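Local atomic coordinates of GCN5-related N-acetyltransferase (Kribbella flavida, PDB entry 4MY0), a protein that binds acetyl-coenzyme A and probably transfers its acetyl group to an amine, perhaps on an aminoglycoside, as other GCN5-related N-acetyltransferases do. Residues Y207-Y216 with R237-S245; L282-I291 with S345-A353. All coordinates share one frame; numbering follows the deposited sequence.

Contact 1 of 2, residues Y207-Y216 with R237-S245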
loop_
_atom_site.group_PDB
_atom_site.type_symbol
_atom_site.label_atom_id
_atom_site.label_comp_id
_atom_site.label_asym_id
_atom_site.label_seq_id
_atom_site.Cartn_x
_atom_site.Cartn_y
_atom_site.Cartn_z
ATOM N N TYR C 207 16.419 25.801 17.915
ATOM C CA TYR C 207 15.913 26.879 18.774
ATOM C C TYR C 207 16.429 26.705 20.181
ATOM O O TYR C 207 16.592 25.576 20.649
ATOM C CB TYR C 207 14.374 26.929 18.749
ATOM C CG TYR C 207 13.906 27.252 17.356
ATOM C CD1 TYR C 207 13.839 28.564 16.925
ATOM C CD2 TYR C 207 13.635 26.239 16.437
ATOM C CE1 TYR C 207 13.475 28.869 15.631
ATOM C CE2 TYR C 207 13.260 26.540 15.135
ATOM C CZ TYR C 207 13.185 27.861 14.744
ATOM O OH TYR C 207 12.817 28.197 13.462
ATOM N N LEU C 208 16.690 27.828 20.847
ATOM C CA LEU C 208 17.341 27.821 22.145
ATOM C C LEU C 208 16.556 28.645 23.157
ATOM O O LEU C 208 16.181 29.790 22.887
ATOM C CB LEU C 208 18.756 28.390 22.011
ATOM C CG LEU C 208 19.541 28.596 23.303
ATOM C CD1 LEU C 208 19.835 27.253 23.943
ATOM C CD2 LEU C 208 20.826 29.358 23.029
ATOM N N ALA C 209 16.300 28.054 24.323
ATOM C CA ALA C 209 15.753 28.801 25.457
ATOM C C ALA C 209 16.846 28.906 26.521
ATOM O O ALA C 209 17.939 28.373 26.335
ATOM C CB ALA C 209 14.535 28.104 26.012
ATOM N N GLU C 210 16.544 29.559 27.641
ATOM C CA GLU C 210 17.503 29.699 28.745
ATOM C C GLU C 210 17.972 28.343 29.292
ATOM O O GLU C 210 19.144 28.180 29.653
ATOM C CB GLU C 210 16.887 30.537 29.870
ATOM C CG GLU C 210 17.798 30.781 31.063
ATOM C CD GLU C 210 17.321 31.947 31.925
ATOM O OE1 GLU C 210 16.092 32.186 31.979
ATOM O OE2 GLU C 210 18.174 32.634 32.535
ATOM N N ASP C 211 17.064 27.364 29.325
ATOM C CA ASP C 211 17.379 26.053 29.894
ATOM C C ASP C 211 16.913 24.898 29.010
ATOM O O ASP C 211 16.353 23.904 29.502
ATOM C CB ASP C 211 16.768 25.929 31.292
ATOM C CG ASP C 211 15.248 25.975 31.265
ATOM O OD1 ASP C 211 14.614 25.420 32.187
ATOM O OD2 ASP C 211 14.691 26.559 30.310
ATOM N N GLY C 212 17.150 25.020 27.703
ATOM C CA GLY C 212 16.781 23.969 26.779
ATOM C C GLY C 212 16.973 24.326 25.324
ATOM O O GLY C 212 17.217 25.486 24.972
ATOM N N PHE C 213 16.867 23.314 24.469
ATOM C CA PHE C 213 16.896 23.544 23.031
ATOM C C PHE C 213 16.175 22.448 22.256
ATOM O O PHE C 213 15.895 21.379 22.785
ATOM C CB PHE C 213 18.336 23.677 22.523
ATOM C CG PHE C 213 19.150 22.405 22.603
ATOM C CD1 PHE C 213 20.109 22.243 23.596
ATOM C CD2 PHE C 213 18.999 21.396 21.654
ATOM C CE1 PHE C 213 20.880 21.088 23.660
ATOM C CE2 PHE C 213 19.758 20.232 21.715
ATOM C CZ PHE C 213 20.703 20.077 22.716
ATOM N N VAL C 214 15.912 22.705 20.985
ATOM C CA VAL C 214 15.350 21.674 20.123
ATOM C C VAL C 214 15.958 21.843 18.739
ATOM O O VAL C 214 16.197 22.975 18.274
ATOM C CB VAL C 214 13.803 21.739 20.071
ATOM C CG1 VAL C 214 13.340 23.060 19.491
ATOM C CG2 VAL C 214 13.215 20.562 19.256
ATOM N N VAL C 215 16.258 20.717 18.104
ATOM C CA VAL C 215 16.718 20.719 16.725
ATOM C C VAL C 215 15.805 19.794 15.945
ATOM O O VAL C 215 15.611 18.638 16.323
ATOM C CB VAL C 215 18.165 20.230 16.605
ATOM C CG1 VAL C 215 18.639 20.332 15.150
ATOM C CG2 VAL C 215 19.076 21.057 17.534
ATOM N N TYR C 216 15.217 20.304 14.869
ATOM C CA TYR C 216 14.335 19.478 14.052
ATOM C C TYR C 216 14.463 19.807 12.569
ATOM O O TYR C 216 15.179 20.742 12.185
ATOM C CB TYR C 216 12.878 19.565 14.526
ATOM C CG TYR C 216 12.217 20.917 14.358
ATOM C CD1 TYR C 216 11.296 21.140 13.342
ATOM C CD2 TYR C 216 12.489 21.958 15.233
ATOM C CE1 TYR C 216 10.681 22.361 13.197
ATOM C CE2 TYR C 216 11.880 23.190 15.093
ATOM C CZ TYR C 216 10.978 23.388 14.075
ATOM O OH TYR C 216 10.355 24.613 13.956
ATOM N N ARG C 237 7.381 22.638 27.291
ATOM C CA ARG C 237 6.146 22.964 26.595
ATOM C C ARG C 237 6.435 23.914 25.437
ATOM O O ARG C 237 5.982 23.684 24.317
ATOM C CB ARG C 237 5.125 23.555 27.562
ATOM C CG ARG C 237 4.605 22.553 28.585
ATOM C CD ARG C 237 3.623 23.214 29.573
ATOM N NE ARG C 237 2.975 22.231 30.442
ATOM C CZ ARG C 237 1.939 21.478 30.072
ATOM N NH1 ARG C 237 1.429 21.595 28.853
ATOM N NH2 ARG C 237 1.406 20.612 30.921
ATOM N N ALA C 238 7.236 24.948 25.702
ATOM C CA ALA C 238 7.571 25.958 24.691
ATOM C C ALA C 238 8.293 25.375 23.477
ATOM O O ALA C 238 8.007 25.754 22.339
ATOM C CB ALA C 238 8.410 27.083 25.313
ATOM N N LEU C 239 9.250 24.482 23.719
ATOM C CA LEU C 239 10.042 23.924 22.631
ATOM C C LEU C 239 9.217 22.930 21.814
ATOM O O LEU C 239 9.289 22.930 20.585
ATOM C CB LEU C 239 11.309 23.257 23.161
ATOM C CG LEU C 239 12.359 24.173 23.788
ATOM C CD1 LEU C 239 13.418 23.334 24.452
ATOM C CD2 LEU C 239 12.986 25.094 22.748
ATOM N N TRP C 240 8.434 22.085 22.481
ATOM C CA TRP C 240 7.507 21.208 21.746
ATOM C C TRP C 240 6.498 22.046 20.984
ATOM O O TRP C 240 6.120 21.710 19.869
ATOM C CB TRP C 240 6.781 20.231 22.678
ATOM C CG TRP C 240 7.647 19.083 23.091
ATOM C CD1 TRP C 240 8.135 18.826 24.343
ATOM C CD2 TRP C 240 8.153 18.043 22.240
ATOM N NE1 TRP C 240 8.912 17.681 24.321
ATOM C CE2 TRP C 240 8.947 17.192 23.041
ATOM C CE3 TRP C 240 8.026 17.760 20.870
ATOM C CZ2 TRP C 240 9.606 16.070 22.519
ATOM C CZ3 TRP C 240 8.673 16.653 20.355
ATOM C CH2 TRP C 240 9.451 15.815 21.175
ATOM N N ALA C 241 6.050 23.142 21.587
ATOM C CA ALA C 241 5.055 23.975 20.919
ATOM C C ALA C 241 5.666 24.680 19.698
ATOM O O ALA C 241 4.986 24.886 18.694
ATOM C CB ALA C 241 4.428 24.970 21.898
ATOM N N THR C 242 6.951 25.029 19.780
ATOM C CA THR C 242 7.679 25.551 18.618
ATOM C C THR C 242 7.647 24.560 17.450
ATOM O O THR C 242 7.303 24.929 16.327
ATOM C CB THR C 242 9.139 25.884 18.966
ATOM O OG1 THR C 242 9.160 26.786 20.076
ATOM C CG2 THR C 242 9.852 26.534 17.776
ATOM N N VAL C 243 7.989 23.301 17.715
ATOM C CA VAL C 243 7.944 22.280 16.666
ATOM C C VAL C 243 6.515 22.108 16.131
ATOM O O VAL C 243 6.284 22.101 14.915
ATOM C CB VAL C 243 8.458 20.916 17.175
ATOM C CG1 VAL C 243 8.447 19.881 16.046
ATOM C CG2 VAL C 243 9.865 21.056 17.755
ATOM N N GLY C 244 5.561 21.980 17.046
ATOM C CA GLY C 244 4.168 21.759 16.685
ATOM C C GLY C 244 3.499 22.925 15.975
ATOM O O GLY C 244 2.466 22.744 15.330
ATOM N N SER C 245 4.085 24.118 16.083
ATOM C CA SER C 245 3.536 25.301 15.422
ATOM C C SER C 245 3.445 25.073 13.912
ATOM O O SER C 245 2.741 25.795 13.217
ATOM C CB SER C 245 4.398 26.535 15.701
ATOM O OG SER C 245 5.625 26.465 14.974
HETATM O O HOH W 1 7.516 24.215 13.128
#
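Strand 212-216 and helix 237-244 run nearly parallel, 21° between their directions and 8.5 Å between their axes at closest approach, with Val-214 facing Leu-239 and Tyr-216 facing Val-243. This is helix-on-sheet packing in the second GNAT domain: the helix covers one face of the hairpin made by strands 205-209 and 212-219. Phe-213 and Val-215 point to the other face, where they meet helix 168-182.

No hydrogen bond joins the two segments directly. Leu-239 buries the most surface. Its CG stands anti to the carbonyl carbon (chi1 -67°), and its methyls reach down to the strand. Leu-239 CD1 lies on the backbone, 3.4 Å from Phe-213 N, and Leu-239 CD2 meets Val-214 CG1 at 3.9 Å. The other methyl of Val-214, CG2, is 3.7 Å from Val-243 CG2.

Val-243 CG2 also sits over a face of the Tyr-216 ring, 4.1 Å from the centroid and 24° off the normal, a CH-pi contact. Thr-242 CG2 makes a similar one over a face of the Tyr-207 ring. Thr-242 OG1 is turned back to its own helix, where it bonds Ala-238 O at 2.7 Å from the opposite face of that carbonyl to Thr-242 N.

The far end of Tyr-207 belongs to the subunit interface: its OH bonds Arg-27 of the second subunit. Pro-92 of that subunit packs on Tyr-216 and Thr-242. Between the segments, a water bonds Tyr-216 OH and donates to Val-243 O, 3.0 Å from each oxygen.

Contact 2 of 2, residues L282-I291 with S345-A353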
loop_
_atom_site.group_PDB
_atom_site.type_symbol
_atom_site.label_atom_id
_atom_site.label_comp_id
_atom_site.label_asym_id
_atom_site.label_seq_id
_atom_site.Cartn_x
_atom_site.Cartn_y
_atom_site.Cartn_z
ATOM N N LEU C 282 27.763 -3.007 21.979
ATOM C CA LEU C 282 28.811 -2.459 22.829
ATOM C C LEU C 282 29.880 -3.519 23.045
ATOM O O LEU C 282 29.564 -4.712 23.107
ATOM C CB LEU C 282 28.215 -2.094 24.189
ATOM C CG LEU C 282 29.174 -1.525 25.227
ATOM C CD1 LEU C 282 29.678 -0.172 24.743
ATOM C CD2 LEU C 282 28.482 -1.401 26.583
ATOM N N ARG C 283 31.137 -3.099 23.147
ATOM C CA ARG C 283 32.198 -3.996 23.607
ATOM C C ARG C 283 33.137 -3.269 24.574
ATOM O O ARG C 283 33.468 -2.106 24.345
ATOM C CB ARG C 283 33.014 -4.533 22.428
ATOM C CG ARG C 283 33.924 -5.701 22.811
ATOM C CD ARG C 283 35.136 -5.847 21.876
ATOM N NE ARG C 283 35.619 -7.232 21.852
ATOM C CZ ARG C 283 36.311 -7.808 22.835
ATOM N NH1 ARG C 283 36.613 -7.127 23.938
ATOM N NH2 ARG C 283 36.699 -9.074 22.724
ATOM N N LEU C 284 33.562 -3.934 25.649
ATOM C CA LEU C 284 34.613 -3.365 26.498
ATOM C C LEU C 284 36.002 -3.723 25.936
ATOM O O LEU C 284 36.281 -4.891 25.640
ATOM C CB LEU C 284 34.501 -3.844 27.950
ATOM C CG LEU C 284 33.242 -3.623 28.797
ATOM C CD1 LEU C 284 33.623 -3.302 30.229
ATOM C CD2 LEU C 284 32.275 -2.581 28.239
ATOM N N LEU C 285 36.863 -2.723 25.781
ATOM C CA LEU C 285 38.236 -2.952 25.319
ATOM C C LEU C 285 39.260 -2.929 26.460
ATOM O O LEU C 285 40.313 -3.572 26.372
ATOM C CB LEU C 285 38.637 -1.899 24.286
ATOM C CG LEU C 285 37.693 -1.673 23.113
ATOM C CD1 LEU C 285 38.253 -0.598 22.202
ATOM C CD2 LEU C 285 37.496 -2.974 22.366
ATOM N N ASP C 286 38.965 -2.151 27.503
ATOM C CA ASP C 286 39.836 -2.047 28.679
ATOM C C ASP C 286 38.907 -1.957 29.896
ATOM O O ASP C 286 38.552 -0.861 30.334
ATOM C CB ASP C 286 40.735 -0.798 28.562
ATOM C CG ASP C 286 41.611 -0.552 29.808
ATOM O OD1 ASP C 286 42.514 0.311 29.718
ATOM O OD2 ASP C 286 41.410 -1.191 30.872
ATOM N N ALA C 287 38.518 -3.108 30.439
ATOM C CA ALA C 287 37.480 -3.151 31.467
ATOM C C ALA C 287 37.766 -2.342 32.742
ATOM O O ALA C 287 36.864 -1.662 33.235
ATOM C CB ALA C 287 37.087 -4.603 31.804
ATOM N N PRO C 288 39.005 -2.411 33.287
ATOM C CA PRO C 288 39.235 -1.574 34.473
ATOM C C PRO C 288 38.999 -0.100 34.183
ATOM O O PRO C 288 38.421 0.597 35.023
ATOM C CB PRO C 288 40.717 -1.820 34.805
ATOM C CG PRO C 288 40.973 -3.210 34.311
ATOM C CD PRO C 288 40.128 -3.342 33.048
ATOM N N ALA C 289 39.422 0.365 33.010
ATOM C CA ALA C 289 39.297 1.786 32.685
ATOM C C ALA C 289 37.851 2.137 32.365
ATOM O O ALA C 289 37.392 3.231 32.675
ATOM C CB ALA C 289 40.219 2.171 31.525
ATOM N N ALA C 290 37.134 1.213 31.731
ATOM C CA ALA C 290 35.703 1.404 31.476
ATOM C C ALA C 290 34.917 1.506 32.796
ATOM O O ALA C 290 33.984 2.315 32.932
ATOM C CB ALA C 290 35.157 0.245 30.619
ATOM N N ILE C 291 35.277 0.667 33.759
ATOM C CA ILE C 291 34.600 0.682 35.050
ATOM C C ILE C 291 34.945 1.972 35.801
ATOM O O ILE C 291 34.068 2.623 36.376
ATOM C CB ILE C 291 34.986 -0.539 35.910
ATOM C CG1 ILE C 291 34.324 -1.816 35.376
ATOM C CG2 ILE C 291 34.643 -0.276 37.391
ATOM C CD1 ILE C 291 32.774 -1.737 35.311
ATOM N N SER C 345 33.295 -11.717 26.576
ATOM C CA SER C 345 33.177 -10.315 26.179
ATOM C C SER C 345 31.727 -9.847 25.969
ATOM O O SER C 345 31.360 -8.735 26.383
ATOM C CB SER C 345 34.004 -10.045 24.917
ATOM O OG SER C 345 33.796 -8.724 24.443
ATOM N N ARG C 346 30.910 -10.677 25.326
ATOM C CA ARG C 346 29.507 -10.333 25.104
ATOM C C ARG C 346 28.760 -10.096 26.435
ATOM O O ARG C 346 28.054 -9.094 26.596
ATOM C CB ARG C 346 28.814 -11.431 24.286
ATOM C CG ARG C 346 29.389 -11.639 22.869
ATOM C CD ARG C 346 28.779 -12.855 22.202
ATOM N NE ARG C 346 27.312 -12.769 22.152
ATOM C CZ ARG C 346 26.508 -13.791 21.849
ATOM N NH1 ARG C 346 25.193 -13.607 21.837
ATOM N NH2 ARG C 346 27.013 -15.002 21.559
ATOM N N GLY C 347 28.932 -11.003 27.394
ATOM C CA GLY C 347 28.248 -10.885 28.674
ATOM C C GLY C 347 28.757 -9.692 29.470
ATOM O O GLY C 347 27.985 -8.965 30.116
ATOM N N LEU C 348 30.069 -9.489 29.422
ATOM C CA LEU C 348 30.693 -8.336 30.065
ATOM C C LEU C 348 30.088 -7.018 29.548
ATOM O O LEU C 348 29.647 -6.158 30.328
ATOM C CB LEU C 348 32.198 -8.368 29.790
ATOM C CG LEU C 348 33.005 -7.238 30.407
ATOM C CD1 LEU C 348 32.863 -7.293 31.915
ATOM C CD2 LEU C 348 34.468 -7.326 29.962
ATOM N N ALA C 349 30.062 -6.867 28.229
ATOM C CA ALA C 349 29.481 -5.673 27.610
ATOM C C ALA C 349 27.999 -5.495 27.976
ATOM O O ALA C 349 27.564 -4.394 28.314
ATOM C CB ALA C 349 29.655 -5.719 26.097
ATOM N N ALA C 350 27.222 -6.569 27.893
ATOM C CA ALA C 350 25.798 -6.478 28.221
ATOM C C ALA C 350 25.589 -6.127 29.707
ATOM O O ALA C 350 24.720 -5.314 30.049
ATOM C CB ALA C 350 25.078 -7.768 27.863
ATOM N N LEU C 351 26.383 -6.735 30.585
ATOM C CA LEU C 351 26.320 -6.412 32.012
ATOM C C LEU C 351 26.650 -4.933 32.251
ATOM O O LEU C 351 25.961 -4.245 33.018
ATOM C CB LEU C 351 27.282 -7.305 32.805
ATOM C CG LEU C 351 27.507 -6.928 34.266
ATOM C CD1 LEU C 351 26.236 -7.159 35.042
ATOM C CD2 LEU C 351 28.685 -7.687 34.904
ATOM N N TYR C 352 27.694 -4.447 31.576
ATOM C CA TYR C 352 28.118 -3.046 31.674
ATOM C C TYR C 352 26.996 -2.117 31.234
ATOM O O TYR C 352 26.857 -1.002 31.746
ATOM C CB TYR C 352 29.349 -2.818 30.793
ATOM C CG TYR C 352 29.984 -1.445 30.906
ATOM C CD1 TYR C 352 31.035 -1.226 31.789
ATOM C CD2 TYR C 352 29.558 -0.377 30.112
ATOM C CE1 TYR C 352 31.632 0.019 31.901
ATOM C CE2 TYR C 352 30.163 0.881 30.204
ATOM C CZ TYR C 352 31.203 1.060 31.107
ATOM O OH TYR C 352 31.821 2.284 31.235
ATOM N N ALA C 353 26.198 -2.584 30.280
ATOM C CA ALA C 353 25.104 -1.787 29.741
ATOM C C ALA C 353 23.837 -1.853 30.596
ATOM O O ALA C 353 22.846 -1.203 30.269
ATOM C CB ALA C 353 24.783 -2.226 28.307
HETATM O O HOH W 2 33.305 -6.572 26.201
#
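This is a buried, mostly apolar contact where the end of strand 274-284 and the start of helix 287-293 meet helix 345-352, roughly where the GNAT and probable sterol-carrier-like parts meet. The strand crosses the helix at 107°, with 7.0 Å between axes. Ala-349 lies at the crossing, its CB 3.2 Å from Leu-282 O; a methyl side chain permits this close approach.

Tyr-352 has the most surface buried here. With CG anti to the backbone N (chi1 -174°), its ring extends from the helix between strand and helix 287-291. Leu-284 CD2 sits over one face, 4.0 Å from the centroid of the Tyr-352 ring. Ile-291 CD1 approaches near the ring plane, at the edge. Tyr-352 OH donates to Ala-290 O at 2.7 Å, from well above the carbonyl plane, 46° out of it. With an alanine here the ring and hydroxyl are gone; Ala-290 O would probably be left without this donor, and a gap would probably open beside Leu-284 and Ile-291. Outside the segments, the ring meets Trp-75 edge-to-face and Arg-294 by cation-pi. Leu-284 CG also packs on Leu-348 CG at 4.0 Å, the two side chains set crosswise.

At the other end, Ser-345 OG lies over the centre of the Arg-283 guanidinium, 3.1 Å from CZ. The oxygen sits above the flat group, where the N-H bonds do not point, so neither NH1 nor NH2 bonds it. The hydroxyl bonds Gly-133 O and receives a bond from a water that accepts from Leu-284 N. In its own plane the guanidinium bonds Leu-284 O through NH1, while NE bonds Leu-132 O and NH2 forms a salt bridge with Asp-310.

The buried guanidinium is fixed in its rotation by Leu-284 O, Leu-132 O and Asp-310, and the carboxylate probably helps to balance its charge.

How the contacts relate
Contact 1 closes before contact 2 opens along the chain. Their centres are 36 Å apart, on opposite sides of the chain's centre, and their nearest atoms are about 22 Å apart, so they do not touch. Contact 1 lies within the second GNAT domain, beside a second subunit. Contact 2 joins the end of strand 274-284 to helices of the probable sterol-carrier-like part. The link between them is strand pairing: strand 212-219 pairs with 222-230, then 252-256, 135-146 and 274-284. The side chain of Tyr-216 is about 9 Å from a bound acetyl-CoA; that of Arg-283 is about 14 Å from the coenzyme A derivative bound to the first GNAT domain.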